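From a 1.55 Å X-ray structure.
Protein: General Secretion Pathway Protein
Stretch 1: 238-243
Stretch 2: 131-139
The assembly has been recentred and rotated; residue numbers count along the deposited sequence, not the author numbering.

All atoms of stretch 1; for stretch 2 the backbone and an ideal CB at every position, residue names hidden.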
# COMPACT_ATOMS: atom_id res chain seq x y z
N THR A 238 -7.48 -12.12 10.12
CA THR A 238 -8.75 -11.88 10.76
C THR A 238 -8.92 -10.35 10.67
O THR A 238 -7.90 -9.60 10.61
CB THR A 238 -8.76 -12.33 12.28
OG1 THR A 238 -7.71 -11.60 12.88
CG2 THR A 238 -8.48 -13.80 12.39
N TYR A 239 -10.19 -9.96 10.60
CA TYR A 239 -10.60 -8.52 10.53
C TYR A 239 -11.11 -8.10 11.91
O TYR A 239 -11.76 -8.92 12.59
CB TYR A 239 -11.81 -8.44 9.56
CG TYR A 239 -11.47 -8.61 8.13
CD1 TYR A 239 -10.68 -7.65 7.46
CD2 TYR A 239 -11.96 -9.73 7.39
CE1 TYR A 239 -10.35 -7.76 6.11
CE2 TYR A 239 -11.63 -9.86 5.97
CZ TYR A 239 -10.80 -8.86 5.35
OH TYR A 239 -10.39 -8.96 4.00
N PRO A 240 -10.96 -6.83 12.30
CA PRO A 240 -11.52 -6.36 13.60
C PRO A 240 -13.02 -6.23 13.51
O PRO A 240 -13.53 -5.78 12.42
CB PRO A 240 -10.86 -5.02 13.84
CG PRO A 240 -10.39 -4.55 12.46
CD PRO A 240 -10.17 -5.80 11.59
N LEU A 241 -13.73 -6.56 14.59
CA LEU A 241 -15.19 -6.45 14.37
C LEU A 241 -15.73 -5.18 14.91
O LEU A 241 -15.12 -4.52 15.72
CB LEU A 241 -15.99 -7.59 14.95
CG LEU A 241 -15.75 -8.89 14.21
CD1 LEU A 241 -16.04 -9.91 15.30
CD2 LEU A 241 -16.58 -9.09 12.92
N ALA A 242 -16.91 -4.80 14.42
CA ALA A 242 -17.72 -3.88 15.13
C ALA A 242 -19.17 -4.34 15.19
O ALA A 242 -19.64 -5.16 14.36
CB ALA A 242 -17.65 -2.43 14.64
N GLU A 243 -19.84 -3.85 16.20
CA GLU A 243 -21.21 -4.25 16.45
C GLU A 243 -22.07 -3.03 16.60
O GLU A 243 -21.61 -1.93 16.94
CB GLU A 243 -21.29 -5.15 17.72
CG GLU A 243 -20.44 -6.43 17.67
CD GLU A 243 -20.50 -7.23 18.97
OE1 GLU A 243 -20.67 -6.61 20.07
OE2 GLU A 243 -20.38 -8.49 18.91
N UNK A 131 -2.71 -2.77 3.18
CA UNK A 131 -3.60 -3.33 4.22
C UNK A 131 -4.98 -2.66 4.28
O UNK A 131 -5.10 -1.40 4.27
CB UNK A 131 -2.93 -3.20 5.59
N UNK A 132 -6.02 -3.46 4.37
CA UNK A 132 -7.40 -2.89 4.44
C UNK A 132 -8.17 -3.72 5.43
O UNK A 132 -9.03 -4.48 5.06
CB UNK A 132 -8.10 -2.88 3.08
N UNK A 133 -7.94 -3.53 6.73
CA UNK A 133 -8.68 -4.27 7.75
C UNK A 133 -10.13 -3.88 7.91
O UNK A 133 -10.90 -4.70 8.47
CB UNK A 133 -7.98 -4.10 9.10
N UNK A 134 -10.52 -2.70 7.39
CA UNK A 134 -11.90 -2.22 7.57
C UNK A 134 -12.65 -2.30 6.27
O UNK A 134 -12.34 -1.56 5.30
CB UNK A 134 -11.92 -0.78 8.10
N UNK A 135 -13.55 -3.26 6.18
CA UNK A 135 -14.17 -3.56 4.87
C UNK A 135 -15.67 -3.48 4.98
O UNK A 135 -16.35 -3.90 4.02
CB UNK A 135 -13.76 -4.94 4.36
N UNK A 136 -16.18 -3.01 6.12
CA UNK A 136 -17.63 -2.81 6.30
C UNK A 136 -17.96 -1.42 6.84
O UNK A 136 -17.13 -0.80 7.57
CB UNK A 136 -18.19 -3.87 7.25
N UNK A 137 -19.16 -0.93 6.51
CA UNK A 137 -19.45 0.42 6.93
C UNK A 137 -19.54 0.59 8.42
O UNK A 137 -20.18 -0.23 9.10
CB UNK A 137 -20.76 0.89 6.29
N UNK A 138 -18.88 1.68 8.87
CA UNK A 138 -18.92 2.02 10.31
C UNK A 138 -19.70 3.35 10.49
O UNK A 138 -19.49 4.30 9.71
CB UNK A 138 -17.51 2.14 10.88
N UNK A 139 -20.57 3.43 11.49
CA UNK A 139 -21.38 4.61 11.68
C UNK A 139 -21.62 4.83 13.15
O UNK A 139 -21.41 3.93 14.00
CB UNK A 139 -22.71 4.49 10.93

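Position 131 lies beyond the reach of stretch 1, with phi near -69° and psi near 135°. Stretch 1 sets no demand here, and the backbone would accept most residues, proline included. Pro-131 makes no contact across the stretches.

At position 132 the CA-to-CB bond points sideways and the ideal CB has nothing of stretch 1 within 5.5 Å, so many side chains would suit. It is Met-132, extended with all three chi angles t, and its end leads away. Its backbone matters more: Met-132 O lies 3.7 Å from Tyr-239 CE1, at the edge of the ring.

Position 133 comes closest in register, its CA 5.4 Å from Tyr-239 CA. The bond to CB runs sideways, yet the ideal CB is 3.7 Å from Pro-240 CD, an apolar neighbour. A phi of -71° allows proline, while alanine or another compact apolar residue would also fit. Pro-133 fills the place, its CB 3.9 Å from Pro-240 CD. Its carbonyl is in contact too, with Pro-133 O 3.1 Å from Tyr-239 CD1 and 3.4 Å from Pro-240 CD.

At position 134 CB points away, so a short side chain would miss stretch 1; a longer, flexible apolar one could return toward the ring of Pro-240. Leu-134 does so with chi1 m and chi2 t, placing CD2 3.8 Å from Pro-240 CG.

Position 135 directs CB toward stretch 1, 4.8 Å from Tyr-239 CE1 at the ideal position. The ring and its hydroxyl invite a long side chain that combines aliphatic carbons with a polar end; glutamine, lysine or arginine could serve. Arg-135 lays its guanidinium so that Tyr-239 OH sits over one face, 3.1 Å from Arg-135 CZ. This is packing without a hydrogen bond, since the angles at the nitrogens are poor. Arg-135 NE instead donates to Met-132 O at 2.9 Å.

Position 136 also points CB toward stretch 1, but across a gap, so polar or charged residues are as plausible as apolar ones. Glu-136 OE2 stays 5.7 Å from Leu-241 CD2, too far for contact.

Position 137 is out of reach and leaves the choice open; it is Thr-137.

At position 138 CB points sideways, and Ala-242 offers a methyl group toward stretch 2. A branched or long apolar side chain could span the gap. Leu-138, m then t, brings CD2 to 3.8 Å from Ala-242 CB.

Position 139 is again out of reach, so polar, charged or apolar side chains would suit; Arg-139 makes no contact.

Stretch 2, residues 131-139: PMPLRETLR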
# COMPACT_ATOMS: atom_id res chain seq x y z
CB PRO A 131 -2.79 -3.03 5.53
CG PRO A 131 -1.96 -1.82 5.20
CD PRO A 131 -1.61 -1.98 3.71
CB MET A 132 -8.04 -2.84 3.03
CG MET A 132 -9.36 -2.05 3.22
SD MET A 132 -9.95 -1.80 1.49
CE MET A 132 -11.41 -0.96 1.96
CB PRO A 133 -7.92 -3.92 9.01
CG PRO A 133 -7.35 -2.52 8.82
CD PRO A 133 -6.88 -2.72 7.34
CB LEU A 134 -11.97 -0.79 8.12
CG LEU A 134 -11.12 -0.58 9.35
CD1 LEU A 134 -11.33 0.93 9.90
CD2 LEU A 134 -11.64 -1.56 10.47
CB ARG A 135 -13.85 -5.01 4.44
CG ARG A 135 -12.32 -5.24 4.31
CD ARG A 135 -11.90 -5.40 2.96
NE ARG A 135 -10.47 -5.75 2.89
CZ ARG A 135 -9.99 -6.62 2.05
NH1 ARG A 135 -10.82 -7.28 1.22
NH2 ARG A 135 -8.63 -6.82 2.01
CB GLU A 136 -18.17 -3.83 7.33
CG GLU A 136 -18.00 -5.19 6.73
CD GLU A 136 -18.45 -6.33 7.65
OE1 GLU A 136 -19.54 -6.26 8.26
OE2 GLU A 136 -17.77 -7.40 7.62
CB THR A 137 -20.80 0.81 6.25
OG1 THR A 137 -20.54 0.82 4.83
CG2 THR A 137 -21.27 2.16 6.70
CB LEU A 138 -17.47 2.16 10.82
CG LEU A 138 -16.67 0.82 10.59
CD1 LEU A 138 -15.31 1.18 11.04
CD2 LEU A 138 -17.14 -0.38 11.45
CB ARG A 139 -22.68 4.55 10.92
CG ARG A 139 -23.58 3.50 11.50
CD ARG A 139 -24.92 3.26 10.76
NE ARG A 139 -24.71 2.57 9.48
CZ ARG A 139 -24.94 3.12 8.29
NH1 ARG A 139 -25.27 4.44 8.18
NH2 ARG A 139 -24.75 2.38 7.19
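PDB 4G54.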